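Local coordinates for protein SAP-like pentraxin (Limulus polyphemus, PDB 3FLT) that binds phosphoethanolamine through a pair of calcium ions and probably recognises phosphate-bearing ligands in a calcium-dependent way, at residues 47-52 with 143-148; 58-63 with 77-82; 12-17 with 156-161. All blocks are in the same frame, centred on the assembly; numbering follows the deposited sequence.

From the N terminus, the loop after strand 7-11 (residues 12-17) meets residues 156-161, so contact 3 closes the widest loop, and the other two contacts nest inside it. Strand 48-55 then meets the loop 143-148 in contact 1, and the chain between them contains contact 2, where strands 60-68 and 73-80 form a hairpin; none of the three cross. Strands 48-55 and 60-68 are neighbours in one antiparallel sheet, which brings contacts 1 and 2 together at a shared calcium ion. Contacts 1 and 3 are joined by Gln144 and Thr14, and all three contribute residues that touch the phosphoethanolamine.

Contact 1: 47-52 with 143-148. With CA (calcium ion), chain C; CA (calcium ion), chain D; OPE (phosphoric acid mono-(2-amino-ethyl) ester), chain F.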
loop_
_atom_site.group_PDB
_atom_site.type_symbol
_atom_site.label_atom_id
_atom_site.label_comp_id
_atom_site.label_asym_id
_atom_site.label_seq_id
_atom_site.Cartn_x
_atom_site.Cartn_y
_atom_site.Cartn_z
ATOM N N THR A 47 -44.838 -40.022 12.069
ATOM C CA THR A 47 -45.270 -38.638 12.182
ATOM C C THR A 47 -44.946 -37.989 13.512
ATOM O O THR A 47 -45.152 -38.571 14.573
ATOM C CB THR A 47 -46.800 -38.520 11.943
ATOM O OG1 THR A 47 -47.089 -38.829 10.578
ATOM C CG2 THR A 47 -47.298 -37.116 12.233
ATOM N N GLY A 48 -44.443 -36.766 13.439
ATOM C CA GLY A 48 -44.116 -36.012 14.632
ATOM C C GLY A 48 -44.352 -34.540 14.353
ATOM O O GLY A 48 -44.135 -34.072 13.232
ATOM N N TYR A 49 -44.821 -33.809 15.356
ATOM C CA TYR A 49 -45.064 -32.379 15.191
ATOM C C TYR A 49 -43.865 -31.608 15.703
ATOM O O TYR A 49 -43.426 -31.811 16.837
ATOM C CB TYR A 49 -46.337 -31.949 15.927
ATOM C CG TYR A 49 -47.580 -32.528 15.297
ATOM C CD1 TYR A 49 -48.137 -33.722 15.766
ATOM C CD2 TYR A 49 -48.145 -31.932 14.173
ATOM C CE1 TYR A 49 -49.225 -34.310 15.124
ATOM C CE2 TYR A 49 -49.228 -32.509 13.525
ATOM C CZ TYR A 49 -49.759 -33.696 14.004
ATOM O OH TYR A 49 -50.804 -34.275 13.337
ATOM N N ILE A 50 -43.338 -30.726 14.859
ATOM C CA ILE A 50 -42.156 -29.945 15.207
ATOM C C ILE A 50 -42.483 -28.579 15.785
ATOM O O ILE A 50 -42.094 -28.277 16.919
ATOM C CB ILE A 50 -41.246 -29.774 13.981
ATOM C CG1 ILE A 50 -40.907 -31.158 13.411
ATOM C CG2 ILE A 50 -39.981 -29.009 14.371
ATOM C CD1 ILE A 50 -40.162 -31.139 12.088
ATOM N N PHE A 51 -43.201 -27.768 15.003
ATOM C CA PHE A 51 -43.605 -26.410 15.390
ATOM C C PHE A 51 -45.114 -26.385 15.645
ATOM O O PHE A 51 -45.917 -26.642 14.740
ATOM C CB PHE A 51 -43.251 -25.433 14.264
ATOM C CG PHE A 51 -43.522 -23.983 14.582
ATOM C CD1 PHE A 51 -42.485 -23.135 14.953
ATOM C CD2 PHE A 51 -44.803 -23.449 14.449
ATOM C CE1 PHE A 51 -42.717 -21.777 15.179
ATOM C CE2 PHE A 51 -45.041 -22.093 14.674
ATOM C CZ PHE A 51 -43.992 -21.256 15.038
ATOM N N SER A 52 -45.494 -26.070 16.880
ATOM C CA SER A 52 -46.900 -26.024 17.280
ATOM C C SER A 52 -47.275 -24.652 17.825
ATOM O O SER A 52 -46.636 -24.143 18.745
ATOM C CB SER A 52 -47.166 -27.083 18.359
ATOM O OG SER A 52 -48.402 -26.867 19.014
ATOM N N GLY A 143 -41.333 -29.600 19.401
ATOM C CA GLY A 143 -41.178 -30.981 19.812
ATOM C C GLY A 143 -42.421 -31.694 20.309
ATOM O O GLY A 143 -42.422 -32.921 20.403
ATOM N N GLN A 144 -43.475 -30.944 20.624
ATOM C CA GLN A 144 -44.722 -31.526 21.126
ATOM C C GLN A 144 -45.906 -30.812 20.500
ATOM O O GLN A 144 -45.782 -29.670 20.087
ATOM C CB GLN A 144 -44.803 -31.374 22.640
ATOM C CG GLN A 144 -43.750 -32.122 23.425
ATOM C CD GLN A 144 -43.846 -33.620 23.254
ATOM O OE1 GLN A 144 -44.933 -34.175 23.076
ATOM N NE2 GLN A 144 -42.706 -34.289 23.324
ATOM N N GLU A 145 -47.054 -31.481 20.438
ATOM C CA GLU A 145 -48.267 -30.892 19.849
ATOM C C GLU A 145 -49.235 -30.470 20.958
ATOM O O GLU A 145 -49.752 -31.307 21.701
ATOM C CB GLU A 145 -48.935 -31.908 18.916
ATOM C CG GLU A 145 -49.844 -31.317 17.851
ATOM C CD GLU A 145 -51.129 -30.724 18.408
ATOM O OE1 GLU A 145 -51.847 -31.442 19.135
ATOM O OE2 GLU A 145 -51.427 -29.541 18.108
ATOM N N GLN A 146 -49.480 -29.170 21.063
ATOM C CA GLN A 146 -50.361 -28.634 22.097
ATOM C C GLN A 146 -51.843 -28.896 21.885
ATOM O O GLN A 146 -52.356 -28.755 20.779
ATOM C CB GLN A 146 -50.194 -27.118 22.213
ATOM C CG GLN A 146 -48.793 -26.629 22.462
ATOM C CD GLN A 146 -48.698 -25.121 22.335
ATOM O OE1 GLN A 146 -49.048 -24.379 23.253
ATOM N NE2 GLN A 146 -48.241 -24.661 21.177
ATOM N N ASP A 147 -52.532 -29.272 22.956
ATOM C CA ASP A 147 -53.976 -29.469 22.903
ATOM C C ASP A 147 -54.504 -28.434 23.882
ATOM O O ASP A 147 -55.697 -28.329 24.130
ATOM C CB ASP A 147 -54.377 -30.871 23.358
ATOM C CG ASP A 147 -54.100 -31.918 22.313
ATOM O OD1 ASP A 147 -54.378 -31.659 21.131
ATOM O OD2 ASP A 147 -53.607 -33.005 22.668
ATOM N N LYS A 148 -53.569 -27.661 24.414
ATOM C CA LYS A 148 -53.834 -26.615 25.384
ATOM C C LYS A 148 -52.598 -25.708 25.397
ATOM O O LYS A 148 -51.490 -26.163 25.110
ATOM C CB LYS A 148 -54.045 -27.247 26.750
ATOM C CG LYS A 148 -54.140 -26.262 27.864
ATOM C CD LYS A 148 -54.351 -26.981 29.167
ATOM C CE LYS A 148 -53.204 -27.903 29.487
ATOM N NZ LYS A 148 -53.333 -28.412 30.879
HETATM CA CA CA C . -53.602 -29.748 19.364
HETATM CA CA CA D . -52.648 -33.276 20.381
HETATM C CA OPE F . -54.021 -33.031 16.200
HETATM C CB OPE F . -53.852 -33.395 14.715
HETATM O O1 OPE F . -54.449 -33.735 19.034
HETATM O O2 OPE F . -55.084 -31.401 18.311
HETATM O O3 OPE F . -56.960 -33.010 18.737
HETATM O O4 OPE F . -55.388 -33.237 16.629
HETATM N N OPE F . -53.020 -34.639 14.600
HETATM P P OPE F . -55.461 -32.821 18.184
#
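Tyr49 and Glu145 run side by side in the same direction, and the meeting is a CH-pi contact: Glu145 CG sits over one face of the phenol ring, 3.9 Å from the Tyr49 ring centroid and displaced toward its rim. With Glu145 CG anti to its own nitrogen (chi1 -157°) and a bend at chi2, the methylene lies against the ring while the carboxylate turns off to the metals, its plane 71° from that of the phenol.

The hydrogen bonds lie further along the strand. Gly143 N donates to Ile50 O at 2.9 Å, joining the backbones where strand 48-55 passes the loop that follows strand 139-142. Ser52 OG takes two N-H groups from one residue, Gln146 N at 3.3 Å and Gln146 NE2 at 3.1 Å, gripping both its backbone and its amide end; Gln146 OE1 is hydrogen-bonded to Gly150 N.

One end of this concanavalin-like pentraxin jelly roll carries the double calcium site. Glu145 OE1 and Asp147 OD1 each bridge both ions. Glu145 OE2 and Gln146 O complete this loop's hold on the first ion, and Asp147 OD2 adds to the second. Asp59 and Asn60 also bind the first, Glu154 and Glu157 the second.

Bound phosphoethanolamine spans metal and protein: its O2 lies 2.5 Å from the first calcium and its O1 2.3 Å from the second, while its amine N donates to Tyr49 OH at 2.6 Å. A leucine in place of Tyr49 would probably leave that amine without its hydroxyl partner and Glu145 CG without the ring face it rests on.

Contact 2: 58-63 with 77-82; sequences QDNQFI and GLQVNA. With CA (calcium ion), chain C; OPE (phosphoric acid mono-(2-amino-ethyl) ester), chain F.
Asn60 and Gln79 meet through their amides, and the path of Gln79 explains how. Its CB lies 4.1 Å from Ile63 CG1, on the face of the hairpin that those two residues share. CG is anti to the backbone N (chi1 177°) and the chain stays extended beyond it, carrying CG and then CD past Ile63 CD1. At the tip the amide divides its work. OE1 accepts from Asn60 ND2 at 2.8 Å, the donor standing above the carbonyl plane with the two amides turned 72° apart. NE2 passes Ile63 CD1 at 3.5 Å, approaches CB of the bound phosphoethanolamine and donates to Asn85.

Asn60 in turn gives ND2 to ligand phosphate oxygen O2 at 3.1 Å, while its OD1 binds the calcium 2.4 Å away. Gln79 is a second-shell residue whose bond probably keeps OD1 of Asn60 toward the metal. Asp59 OD2 binds the same ion.

On the opposite face, Leu78 CD1 rests over the Phe62 ring, 3.7 Å from its centroid, and Val80 CG2 packs obliquely against that ring. Ile63 and Gln79 form a hydrogen-bonded pair beside the non-hydrogen-bonded pair Phe62 and Val80, and past the strand end Ala82 N donates to Asn60 O. Gln58 NE2 donates to Asn81 OD1 at 3.2 Å, the amides nearly perpendicular. This is an antiparallel beta hairpin whose end supplies ligands to the calcium site of the pentraxin fold.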
loop_
_atom_site.group_PDB
_atom_site.type_symbol
_atom_site.label_atom_id
_atom_site.label_comp_id
_atom_site.label_asym_id
_atom_site.label_seq_id
_atom_site.Cartn_x
_atom_site.Cartn_y
_atom_site.Cartn_z
ATOM N N GLN A 58 -58.067 -21.627 19.867
ATOM C CA GLN A 58 -57.670 -22.619 18.869
ATOM C C GLN A 58 -56.283 -23.176 19.163
ATOM O O GLN A 58 -55.287 -22.486 18.995
ATOM C CB GLN A 58 -57.682 -21.968 17.481
ATOM C CG GLN A 58 -57.153 -22.835 16.346
ATOM C CD GLN A 58 -57.961 -24.103 16.137
ATOM O OE1 GLN A 58 -57.835 -25.071 16.900
ATOM N NE2 GLN A 58 -58.804 -24.106 15.099
ATOM N N ASP A 59 -56.225 -24.432 19.592
ATOM C CA ASP A 59 -54.955 -25.071 19.911
ATOM C C ASP A 59 -54.203 -25.526 18.653
ATOM O O ASP A 59 -53.014 -25.838 18.710
ATOM C CB ASP A 59 -55.198 -26.262 20.856
ATOM C CG ASP A 59 -56.125 -27.314 20.255
ATOM O OD1 ASP A 59 -57.287 -26.977 19.916
ATOM O OD2 ASP A 59 -55.689 -28.480 20.119
ATOM N N ASN A 60 -54.897 -25.564 17.522
ATOM C CA ASN A 60 -54.277 -25.971 16.269
ATOM C C ASN A 60 -54.246 -24.806 15.278
ATOM O O ASN A 60 -54.757 -24.917 14.163
ATOM C CB ASN A 60 -55.038 -27.142 15.637
ATOM C CG ASN A 60 -54.916 -28.429 16.435
ATOM O OD1 ASN A 60 -54.565 -28.413 17.611
ATOM N ND2 ASN A 60 -55.228 -29.554 15.797
ATOM N N GLN A 61 -53.653 -23.689 15.690
ATOM C CA GLN A 61 -53.559 -22.525 14.820
ATOM C C GLN A 61 -52.619 -22.820 13.657
ATOM O O GLN A 61 -52.942 -22.576 12.490
ATOM C CB GLN A 61 -53.026 -21.316 15.598
ATOM C CG GLN A 61 -54.062 -20.580 16.438
ATOM C CD GLN A 61 -54.932 -19.633 15.618
ATOM O OE1 GLN A 61 -55.083 -19.793 14.402
ATOM N NE2 GLN A 61 -55.520 -18.648 16.288
ATOM N N PHE A 62 -51.449 -23.358 13.987
ATOM C CA PHE A 62 -50.440 -23.655 12.981
ATOM C C PHE A 62 -49.533 -24.759 13.518
ATOM O O PHE A 62 -48.927 -24.599 14.573
ATOM C CB PHE A 62 -49.649 -22.370 12.697
ATOM C CG PHE A 62 -48.734 -22.454 11.505
ATOM C CD1 PHE A 62 -47.483 -23.063 11.606
ATOM C CD2 PHE A 62 -49.107 -21.887 10.286
ATOM C CE1 PHE A 62 -46.619 -23.101 10.512
ATOM C CE2 PHE A 62 -48.246 -21.922 9.186
ATOM C CZ PHE A 62 -47.001 -22.529 9.302
ATOM N N ILE A 63 -49.453 -25.876 12.793
ATOM C CA ILE A 63 -48.631 -27.012 13.213
ATOM C C ILE A 63 -47.883 -27.663 12.059
ATOM O O ILE A 63 -48.494 -28.083 11.093
ATOM C CB ILE A 63 -49.483 -28.125 13.845
ATOM C CG1 ILE A 63 -50.866 -27.586 14.233
ATOM C CG2 ILE A 63 -48.756 -28.706 15.050
ATOM C CD1 ILE A 63 -51.837 -28.661 14.727
ATOM N N GLY A 77 -45.679 -31.967 6.455
ATOM C CA GLY A 77 -47.072 -31.640 6.642
ATOM C C GLY A 77 -47.313 -30.311 7.322
ATOM O O GLY A 77 -46.452 -29.792 8.034
ATOM N N LEU A 78 -48.503 -29.768 7.088
ATOM C CA LEU A 78 -48.917 -28.504 7.668
ATOM C C LEU A 78 -50.404 -28.543 8.003
ATOM O O LEU A 78 -51.202 -29.152 7.289
ATOM C CB LEU A 78 -48.662 -27.351 6.688
ATOM C CG LEU A 78 -49.077 -25.952 7.174
ATOM C CD1 LEU A 78 -48.269 -25.559 8.413
ATOM C CD2 LEU A 78 -48.856 -24.938 6.065
ATOM N N GLN A 79 -50.774 -27.891 9.095
ATOM C CA GLN A 79 -52.163 -27.821 9.499
ATOM C C GLN A 79 -52.448 -26.395 9.961
ATOM O O GLN A 79 -51.722 -25.859 10.793
ATOM C CB GLN A 79 -52.451 -28.808 10.634
ATOM C CG GLN A 79 -53.887 -28.735 11.150
ATOM C CD GLN A 79 -54.182 -29.722 12.272
ATOM O OE1 GLN A 79 -55.149 -29.558 13.012
ATOM N NE2 GLN A 79 -53.357 -30.755 12.395
ATOM N N VAL A 80 -53.491 -25.784 9.403
ATOM C CA VAL A 80 -53.879 -24.424 9.765
ATOM C C VAL A 80 -55.355 -24.359 10.207
ATOM O O VAL A 80 -56.236 -24.951 9.579
ATOM C CB VAL A 80 -53.652 -23.439 8.578
ATOM C CG1 VAL A 80 -53.917 -22.012 9.026
ATOM C CG2 VAL A 80 -52.233 -23.561 8.051
ATOM N N ASN A 81 -55.611 -23.631 11.292
ATOM C CA ASN A 81 -56.960 -23.465 11.839
ATOM C C ASN A 81 -57.674 -24.808 11.953
ATOM O O ASN A 81 -58.826 -24.952 11.542
ATOM C CB ASN A 81 -57.776 -22.498 10.964
ATOM C CG ASN A 81 -59.072 -22.055 11.627
ATOM O OD1 ASN A 81 -59.098 -21.802 12.829
ATOM N ND2 ASN A 81 -60.149 -21.940 10.843
ATOM N N ALA A 82 -56.969 -25.788 12.512
ATOM C CA ALA A 82 -57.490 -27.141 12.726
ATOM C C ALA A 82 -57.974 -27.868 11.472
ATOM O O ALA A 82 -58.915 -28.654 11.532
ATOM C CB ALA A 82 -58.608 -27.118 13.785
HETATM CA CA CA C . -53.602 -29.748 19.364
HETATM C CA OPE F . -54.021 -33.031 16.200
HETATM C CB OPE F . -53.852 -33.395 14.715
HETATM O O1 OPE F . -54.449 -33.735 19.034
HETATM O O2 OPE F . -55.084 -31.401 18.311
HETATM O O3 OPE F . -56.960 -33.010 18.737
HETATM O O4 OPE F . -55.388 -33.237 16.629
HETATM N N OPE F . -53.020 -34.639 14.600
HETATM P P OPE F . -55.461 -32.821 18.184
#

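Contact 3: 12-17 with 156-161. With CA (calcium ion), chain D; OPE (phosphoric acid mono-(2-amino-ethyl) ester), chain F.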
loop_
_atom_site.group_PDB
_atom_site.type_symbol
_atom_site.label_atom_id
_atom_site.label_comp_id
_atom_site.label_asym_id
_atom_site.label_seq_id
_atom_site.Cartn_x
_atom_site.Cartn_y
_atom_site.Cartn_z
ATOM N N PRO A 12 -34.777 -36.121 23.066
ATOM C CA PRO A 12 -34.476 -37.513 23.410
ATOM C C PRO A 12 -35.510 -38.552 23.034
ATOM O O PRO A 12 -35.184 -39.545 22.395
ATOM C CB PRO A 12 -34.262 -37.461 24.922
ATOM C CG PRO A 12 -33.850 -36.045 25.173
ATOM C CD PRO A 12 -34.795 -35.298 24.290
ATOM N N GLY A 13 -36.750 -38.332 23.445
ATOM C CA GLY A 13 -37.797 -39.292 23.159
ATOM C C GLY A 13 -38.905 -39.037 24.151
ATOM O O GLY A 13 -38.637 -38.588 25.271
ATOM N N THR A 14 -40.143 -39.324 23.765
ATOM C CA THR A 14 -41.273 -39.055 24.644
ATOM C C THR A 14 -42.037 -40.255 25.173
ATOM O O THR A 14 -42.348 -41.190 24.439
ATOM C CB THR A 14 -42.276 -38.117 23.942
ATOM O OG1 THR A 14 -41.694 -36.818 23.809
ATOM C CG2 THR A 14 -43.568 -38.009 24.724
ATOM N N GLN A 15 -42.339 -40.216 26.462
ATOM C CA GLN A 15 -43.112 -41.265 27.100
ATOM C C GLN A 15 -43.730 -40.722 28.372
ATOM O O GLN A 15 -43.028 -40.361 29.317
ATOM C CB GLN A 15 -42.256 -42.494 27.406
ATOM C CG GLN A 15 -42.948 -43.462 28.349
ATOM C CD GLN A 15 -42.418 -44.872 28.257
ATOM O OE1 GLN A 15 -41.234 -45.090 28.043
ATOM N NE2 GLN A 15 -43.302 -45.845 28.436
ATOM N N ASN A 16 -45.057 -40.651 28.370
ATOM C CA ASN A 16 -45.833 -40.154 29.502
ATOM C C ASN A 16 -45.206 -40.598 30.823
ATOM O O ASN A 16 -44.888 -41.775 30.994
ATOM C CB ASN A 16 -47.258 -40.698 29.411
ATOM C CG ASN A 16 -48.287 -39.739 29.964
ATOM O OD1 ASN A 16 -48.072 -39.094 30.989
ATOM N ND2 ASN A 16 -49.422 -39.646 29.288
ATOM N N PRO A 17 -45.033 -39.670 31.785
ATOM C CA PRO A 17 -45.371 -38.241 31.763
ATOM C C PRO A 17 -44.242 -37.293 31.305
ATOM O O PRO A 17 -44.348 -36.076 31.473
ATOM C CB PRO A 17 -45.767 -37.984 33.208
ATOM C CG PRO A 17 -44.722 -38.788 33.938
ATOM C CD PRO A 17 -44.683 -40.093 33.157
ATOM N N GLN A 156 -47.660 -40.023 20.938
ATOM C CA GLN A 156 -47.612 -40.429 19.542
ATOM C C GLN A 156 -47.598 -39.260 18.580
ATOM O O GLN A 156 -47.528 -39.460 17.365
ATOM C CB GLN A 156 -48.751 -41.412 19.199
ATOM C CG GLN A 156 -50.141 -40.836 18.905
ATOM C CD GLN A 156 -50.779 -40.123 20.089
ATOM O OE1 GLN A 156 -50.501 -40.434 21.255
ATOM N NE2 GLN A 156 -51.659 -39.170 19.790
ATOM N N GLU A 157 -47.640 -38.042 19.118
ATOM C CA GLU A 157 -47.615 -36.845 18.279
ATOM C C GLU A 157 -46.340 -36.029 18.497
ATOM O O GLU A 157 -46.151 -34.976 17.890
ATOM C CB GLU A 157 -48.835 -35.961 18.550
ATOM C CG GLU A 157 -50.160 -36.691 18.409
ATOM C CD GLU A 157 -51.355 -35.755 18.371
ATOM O OE1 GLU A 157 -51.531 -34.940 19.296
ATOM O OE2 GLU A 157 -52.134 -35.837 17.402
ATOM N N SER A 158 -45.460 -36.521 19.359
ATOM C CA SER A 158 -44.212 -35.825 19.642
ATOM C C SER A 158 -43.218 -36.036 18.499
ATOM O O SER A 158 -43.425 -36.877 17.632
ATOM C CB SER A 158 -43.614 -36.359 20.937
ATOM O OG SER A 158 -43.249 -37.717 20.766
ATOM N N TRP A 159 -42.137 -35.265 18.505
ATOM C CA TRP A 159 -41.120 -35.385 17.478
ATOM C C TRP A 159 -39.764 -35.477 18.149
ATOM O O TRP A 159 -39.379 -34.587 18.909
ATOM C CB TRP A 159 -41.150 -34.170 16.562
ATOM C CG TRP A 159 -40.167 -34.272 15.454
ATOM C CD1 TRP A 159 -40.371 -34.835 14.230
ATOM C CD2 TRP A 159 -38.802 -33.828 15.473
ATOM N NE1 TRP A 159 -39.218 -34.770 13.481
ATOM C CE2 TRP A 159 -38.241 -34.157 14.221
ATOM C CE3 TRP A 159 -38.002 -33.185 16.425
ATOM C CZ2 TRP A 159 -36.914 -33.865 13.894
ATOM C CZ3 TRP A 159 -36.685 -32.895 16.103
ATOM C CH2 TRP A 159 -36.154 -33.236 14.846
ATOM N N SER A 160 -39.042 -36.560 17.881
ATOM C CA SER A 160 -37.723 -36.742 18.471
ATOM C C SER A 160 -36.626 -36.552 17.446
ATOM O O SER A 160 -36.759 -36.966 16.296
ATOM C CB SER A 160 -37.597 -38.126 19.096
ATOM O OG SER A 160 -38.117 -38.124 20.412
ATOM N N GLY A 161 -35.538 -35.928 17.873
ATOM C CA GLY A 161 -34.434 -35.685 16.973
ATOM C C GLY A 161 -33.678 -34.472 17.452
ATOM O O GLY A 161 -33.862 -34.035 18.590
HETATM CA CA CA D . -52.648 -33.276 20.381
HETATM C CA OPE F . -54.021 -33.031 16.200
HETATM C CB OPE F . -53.852 -33.395 14.715
HETATM O O1 OPE F . -54.449 -33.735 19.034
HETATM O O2 OPE F . -55.084 -31.401 18.311
HETATM O O3 OPE F . -56.960 -33.010 18.737
HETATM O O4 OPE F . -55.388 -33.237 16.629
HETATM N N OPE F . -53.020 -34.639 14.600
HETATM P P OPE F . -55.461 -32.821 18.184
#
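Thr14 and Ser158 point their side chains at each other between two loops, and the approach is one of contact rather than bonding. Ser158 OG reaches Thr14 CB at 3.3 Å, and Ser158 CB lies 3.5 Å from Thr14 OG1, so each hydroxyl oxygen comes up against the carbon base of its neighbour. Ser158 OG stands between its own backbone N and carbonyl carbon (chi1 65°), and Thr14 OG1, beside its backbone N and anti to the carbonyl carbon (chi1 -69°), is set against Ser158 CB. Both hydroxyls have their stronger partners outside the pair. Thr14 OG1 is hydrogen-bonded to Gln144 NE2, and Ser158 OG to Glu155 O.

Ser160, two residues on, turns its side chain toward the same loop but meets backbone there. Its OG lies 3.0 Å from Gly13 CA and 3.3 Å from Gly13 N, at an angle too poor for a hydrogen bond. A weak bond to Phe11 O occupies this hydroxyl instead. The backbone angles of Gly13 would press any beta carbon onto the carbonyl oxygen of Pro12, so a residue without one fits here.

The contact joins the loop between strands 7-11 and 21-24 to the run of chain leading into strand 161-169, the antiparallel partner of 7-11 in the pentraxin jelly roll. The side chain of Trp159, between the two serines, leaves the backbone away from 12-17 and packs on Ile50.

Just before Ser158, Glu157 also takes no part in the packing against 12-17 and serves the calcium site. Its OE1 binds the second calcium at 2.3 Å, and its OE2 accepts a hydrogen bond of 3.2 Å from the phosphoethanolamine amine N. The chain beyond CG is extended, which carries the carboxylate to the ion that Glu145, Asp147 and Glu154 also bind.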